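Local coordinates for malonyl CoA-acyl carrier protein transacylase (Burkholderia pseudomallei, PDB 3G87) that probably transfers the malonyl group from malonyl-CoA to the holo form of an acyl carrier protein, at residues Phe9-Gln14 and Glu95-Leu100; Phe271-Leu274 and Val279-Arg282. All blocks are in the same frame, centred on the assembly; numbering follows the deposited sequence.

Contact 1 of 2, residues Phe9-Gln14 and Glu95-Leu100; sequences FMFPGQ and EFNALL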
loop_
_atom_site.group_PDB
_atom_site.type_symbol
_atom_site.label_atom_id
_atom_site.label_comp_id
_atom_site.label_asym_id
_atom_site.label_seq_id
_atom_site.Cartn_x
_atom_site.Cartn_y
_atom_site.Cartn_z
ATOM N N PHE A 9 3.595 -11.372 7.380
ATOM C CA PHE A 9 4.161 -10.050 7.502
ATOM C C PHE A 9 3.464 -9.115 6.510
ATOM O O PHE A 9 3.292 -9.424 5.377
ATOM C CB PHE A 9 5.688 -10.021 7.293
ATOM C CG PHE A 9 6.528 -10.646 8.395
ATOM C CD1 PHE A 9 5.996 -11.322 9.443
ATOM C CD2 PHE A 9 7.878 -10.540 8.352
ATOM C CE1 PHE A 9 6.777 -11.872 10.399
ATOM C CE2 PHE A 9 8.662 -11.072 9.322
ATOM C CZ PHE A 9 8.085 -11.759 10.352
ATOM N N MET A 10 3.039 -7.980 7.013
ATOM C CA MET A 10 2.298 -6.981 6.300
ATOM C C MET A 10 2.846 -5.568 6.452
ATOM O O MET A 10 3.267 -5.197 7.482
ATOM C CB MET A 10 0.790 -7.094 6.576
ATOM C CG MET A 10 0.264 -6.723 7.923
ATOM S SD MET A 10 -1.412 -7.144 8.118
ATOM C CE MET A 10 -1.744 -6.414 9.630
ATOM N N PHE A 11 2.872 -4.828 5.371
ATOM C CA PHE A 11 3.506 -3.521 5.276
ATOM C C PHE A 11 2.551 -2.419 4.861
ATOM O O PHE A 11 1.902 -2.545 3.906
ATOM C CB PHE A 11 4.696 -3.593 4.339
ATOM C CG PHE A 11 5.622 -4.715 4.639
ATOM C CD1 PHE A 11 6.690 -4.539 5.471
ATOM C CD2 PHE A 11 5.405 -5.959 4.105
ATOM C CE1 PHE A 11 7.500 -5.543 5.744
ATOM C CE2 PHE A 11 6.203 -6.971 4.402
ATOM C CZ PHE A 11 7.271 -6.761 5.199
ATOM N N PRO A 12 2.492 -1.355 5.638
ATOM C CA PRO A 12 1.586 -0.260 5.386
ATOM C C PRO A 12 1.971 0.624 4.199
ATOM O O PRO A 12 3.055 0.629 3.760
ATOM C CB PRO A 12 1.630 0.494 6.696
ATOM C CG PRO A 12 2.847 0.231 7.249
ATOM C CD PRO A 12 3.272 -1.094 6.841
ATOM N N GLY A 13 0.989 1.318 3.693
ATOM C CA GLY A 13 1.105 2.307 2.662
ATOM C C GLY A 13 0.748 3.731 3.027
ATOM O O GLY A 13 0.717 4.117 4.143
ATOM N N GLN A 14 0.459 4.497 2.000
ATOM C CA GLN A 14 0.156 5.918 2.092
ATOM C C GLN A 14 -0.940 6.234 3.095
ATOM O O GLN A 14 -1.962 5.615 3.116
ATOM C CB GLN A 14 -0.219 6.501 0.732
ATOM C CG GLN A 14 -1.121 7.646 0.873
ATOM C CD GLN A 14 -1.948 7.962 -0.300
ATOM O OE1 GLN A 14 -1.446 8.382 -1.324
ATOM N NE2 GLN A 14 -3.258 7.835 -0.152
ATOM N N GLU A 95 3.455 -3.172 -0.922
ATOM C CA GLU A 95 3.698 -4.323 -1.737
ATOM C C GLU A 95 5.176 -4.447 -2.142
ATOM O O GLU A 95 5.700 -5.504 -2.236
ATOM C CB GLU A 95 2.732 -4.324 -2.915
ATOM C CG GLU A 95 2.840 -5.414 -3.885
ATOM C CD GLU A 95 1.564 -5.709 -4.610
ATOM O OE1 GLU A 95 1.518 -5.644 -5.809
ATOM O OE2 GLU A 95 0.607 -6.040 -3.999
ATOM N N PHE A 96 5.820 -3.318 -2.316
ATOM C CA PHE A 96 7.214 -3.266 -2.556
ATOM C C PHE A 96 8.041 -3.838 -1.453
ATOM O O PHE A 96 8.942 -4.514 -1.720
ATOM C CB PHE A 96 7.642 -1.868 -2.885
ATOM C CG PHE A 96 7.274 -1.464 -4.233
ATOM C CD1 PHE A 96 8.094 -1.698 -5.283
ATOM C CD2 PHE A 96 6.074 -0.881 -4.470
ATOM C CE1 PHE A 96 7.715 -1.350 -6.492
ATOM C CE2 PHE A 96 5.732 -0.539 -5.670
ATOM C CZ PHE A 96 6.540 -0.768 -6.692
ATOM N N ASN A 97 7.682 -3.589 -0.212
ATOM C CA ASN A 97 8.328 -4.252 0.918
ATOM C C ASN A 97 8.019 -5.746 1.054
ATOM O O ASN A 97 8.853 -6.468 1.597
ATOM C CB ASN A 97 7.966 -3.571 2.217
ATOM C CG ASN A 97 8.452 -2.172 2.269
ATOM O OD1 ASN A 97 7.665 -1.220 2.065
ATOM N ND2 ASN A 97 9.752 -2.007 2.570
ATOM N N ALA A 98 6.826 -6.187 0.650
ATOM C CA ALA A 98 6.473 -7.648 0.556
ATOM C C ALA A 98 7.374 -8.343 -0.462
ATOM O O ALA A 98 7.932 -9.401 -0.183
ATOM C CB ALA A 98 4.985 -7.842 0.133
ATOM N N LEU A 99 7.469 -7.765 -1.667
ATOM C CA LEU A 99 8.348 -8.283 -2.715
ATOM C C LEU A 99 9.810 -8.284 -2.246
ATOM O O LEU A 99 10.542 -9.265 -2.511
ATOM C CB LEU A 99 8.189 -7.497 -4.026
ATOM C CG LEU A 99 6.816 -7.568 -4.722
ATOM C CD1 LEU A 99 6.703 -6.578 -5.919
ATOM C CD2 LEU A 99 6.524 -9.046 -5.155
ATOM N N LEU A 100 10.213 -7.243 -1.488
ATOM C CA LEU A 100 11.561 -7.206 -0.917
ATOM C C LEU A 100 11.814 -8.408 0.021
ATOM O O LEU A 100 12.796 -9.125 -0.140
ATOM C CB LEU A 100 11.787 -5.897 -0.163
ATOM C CG LEU A 100 13.121 -5.816 0.567
ATOM C CD1 LEU A 100 14.319 -5.895 -0.387
ATOM C CD2 LEU A 100 13.197 -4.507 1.445
#
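F11 and N97 set their first torsions alike, CG beside the backbone N and anti to the carbonyl carbon (chi1 -50° and -63°), and these turns bring one face of the F11 ring against N97 CB. The contact belongs to the alpha/beta core of the acyl transferase domain, where strand 6-11 of the parallel sheet packs against helix 94-101. That helix begins at G94, the last residue of a G-x-S-x-G sequence (G90, S92, G94), consistent with the nucleophile elbow of this family, and the side chain of F11 also touches this turn.

The main interaction is a CH-pi contact. N97 CB sits over one face of the F11 ring, 3.8 Å from its centroid, and is displaced toward the rim. F11 CG and CD1 both lie 3.6 Å from N97 CB. The ring and the amide plane of N97 are 28° apart.

The amide bonds to helix 59-81. ND2 of N97 donates to the carbonyl of Y67, and OD1 accepts from ND2 of N70. These two bonds anchor the buried amide at both ends and would fix its rotation. N70 ND2 also bonds the carbonyl of P12, so it ties the loop just past the strand to this helix. Next along helix 94-101, A98 N meets the ring obliquely, 3.7 Å from F11 CD2. A98 CB makes a loose apolar contact, 4.4 Å from F11 CD2.

Contact 2 of 2, residues Phe271-Leu274 and Val279-Arg282; sequences FTEL and VLTR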
loop_
_atom_site.group_PDB
_atom_site.type_symbol
_atom_site.label_atom_id
_atom_site.label_comp_id
_atom_site.label_asym_id
_atom_site.label_seq_id
_atom_site.Cartn_x
_atom_site.Cartn_y
_atom_site.Cartn_z
ATOM N N PHE A 271 -1.023 -11.925 11.896
ATOM C CA PHE A 271 -0.632 -10.827 11.009
ATOM C C PHE A 271 0.266 -9.827 11.718
ATOM O O PHE A 271 -0.095 -9.188 12.720
ATOM C CB PHE A 271 -1.876 -10.123 10.431
ATOM C CG PHE A 271 -2.738 -11.045 9.596
ATOM C CD1 PHE A 271 -2.547 -11.163 8.223
ATOM C CD2 PHE A 271 -3.734 -11.829 10.201
ATOM C CE1 PHE A 271 -3.328 -12.059 7.502
ATOM C CE2 PHE A 271 -4.487 -12.717 9.481
ATOM C CZ PHE A 271 -4.283 -12.809 8.130
ATOM N N THR A 272 1.466 -9.677 11.213
ATOM C CA THR A 272 2.383 -8.814 11.894
ATOM C C THR A 272 2.623 -7.595 11.008
ATOM O O THR A 272 3.193 -7.745 9.930
ATOM C CB THR A 272 3.680 -9.527 12.134
ATOM O OG1 THR A 272 3.431 -10.807 12.765
ATOM C CG2 THR A 272 4.640 -8.614 12.999
ATOM N N GLU A 273 2.207 -6.416 11.480
ATOM C CA GLU A 273 2.394 -5.200 10.740
ATOM C C GLU A 273 3.785 -4.707 10.945
ATOM O O GLU A 273 4.207 -4.431 12.107
ATOM C CB GLU A 273 1.408 -4.107 11.174
ATOM C CG GLU A 273 1.423 -2.837 10.314
ATOM C CD GLU A 273 0.144 -2.010 10.490
ATOM O OE1 GLU A 273 -0.632 -2.319 11.432
ATOM O OE2 GLU A 273 -0.122 -1.062 9.709
ATOM N N LEU A 274 4.515 -4.592 9.828
ATOM C CA LEU A 274 5.883 -4.106 9.916
ATOM C C LEU A 274 6.070 -2.700 9.286
ATOM O O LEU A 274 6.171 -2.543 8.073
ATOM C CB LEU A 274 6.819 -5.154 9.333
ATOM C CG LEU A 274 6.788 -6.390 10.246
ATOM C CD1 LEU A 274 7.506 -7.597 9.632
ATOM C CD2 LEU A 274 7.415 -6.088 11.615
ATOM N N VAL A 279 -2.158 0.964 11.120
ATOM C CA VAL A 279 -3.223 1.029 10.120
ATOM C C VAL A 279 -3.711 -0.374 9.696
ATOM O O VAL A 279 -4.883 -0.614 9.737
ATOM C CB VAL A 279 -2.909 2.030 8.931
ATOM C CG1 VAL A 279 -3.992 2.031 7.824
ATOM C CG2 VAL A 279 -2.788 3.440 9.494
ATOM N N LEU A 280 -2.817 -1.306 9.350
ATOM C CA LEU A 280 -3.264 -2.586 8.793
ATOM C C LEU A 280 -3.737 -3.508 9.905
ATOM O O LEU A 280 -4.624 -4.317 9.698
ATOM C CB LEU A 280 -2.155 -3.267 7.983
ATOM C CG LEU A 280 -1.527 -2.405 6.899
ATOM C CD1 LEU A 280 -0.418 -3.197 6.108
ATOM C CD2 LEU A 280 -2.618 -1.867 5.971
ATOM N N THR A 281 -3.116 -3.405 11.073
ATOM C CA THR A 281 -3.528 -4.158 12.257
ATOM C C THR A 281 -5.016 -3.982 12.474
ATOM O O THR A 281 -5.715 -4.958 12.684
ATOM C CB THR A 281 -2.724 -3.694 13.492
ATOM O OG1 THR A 281 -1.350 -4.046 13.280
ATOM C CG2 THR A 281 -3.152 -4.382 14.775
ATOM N N ARG A 282 -5.489 -2.730 12.414
ATOM C CA ARG A 282 -6.904 -2.419 12.664
ATOM C C ARG A 282 -7.776 -2.897 11.537
ATOM O O ARG A 282 -8.918 -3.255 11.767
ATOM C CB ARG A 282 -7.094 -0.924 12.842
ATOM C CG ARG A 282 -6.571 -0.352 14.132
ATOM C CD ARG A 282 -6.845 1.189 14.155
ATOM N NE ARG A 282 -5.679 1.943 13.668
ATOM C CZ ARG A 282 -5.715 3.183 13.144
ATOM N NH1 ARG A 282 -4.572 3.779 12.751
ATOM N NH2 ARG A 282 -6.883 3.842 13.021
HETATM O O HOH W 1 -0.972 -6.784 13.195
HETATM O O HOH W 2 0.183 1.345 9.901
#
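E273, the last residue of strand 269-273, faces the first turn of helix 279-289, with its CA 6.2 Å from the CA of T281. This is a strand-loop-helix unit at the edge of the parallel sheet in the acyl transferase domain, and the E273 carboxylate accepts hydrogen bonds from backbone N-H groups in the first turn of the helix.

The side chain leaves with CG anti to the backbone N (chi1 -173°) and stays extended, which carries the carboxylate across to the helix. E273 OE2 accepts from the backbone N of L280 at 2.7 Å in a nearly straight bond (172°). The backbone N of T281 bonds E273 OE1, also at 2.7 Å. Both N-H groups come from above the carboxylate plane. E273 OE1 takes a second bond from T281 OG1, at 2.6 Å, through its anti lone pair. The N-terminal end of the helix would probably favour the charged carboxylate.

L280 lies alongside the acid, with its CG 3.4 Å from E273 OE2, and also touches M10 and W251. A water lies between E273 OE2 and V279 N, but its short distance to OE2 makes the bridge doubtful. Another water donates to the carbonyl O of F271 at 2.6 Å and to T281 OG1 at 2.8 Å.

In the fold
Contact 1 closes before contact 2 opens along the chain, and their centres lie 11 Å apart. They share the parallel sheet, in which strands 6-11 and 269-273 are neighbours and 269-273 is an outermost strand. The strands are joined by probable backbone hydrogen bonds, M10 N to T272 O at 2.9 Å and M10 O to L274 N at 2.7 Å. F9 packs on L274, and the carbonyl of F11 meets CD1 of L280. Contact 1 packs helix 94-101, which begins at the end of the probable nucleophile elbow, on strand 6-11. Contact 2 hydrogen-bonds the start of helix 279-289 to edge strand 269-273. Two helices thus meet adjacent strands within one acyl transferase domain.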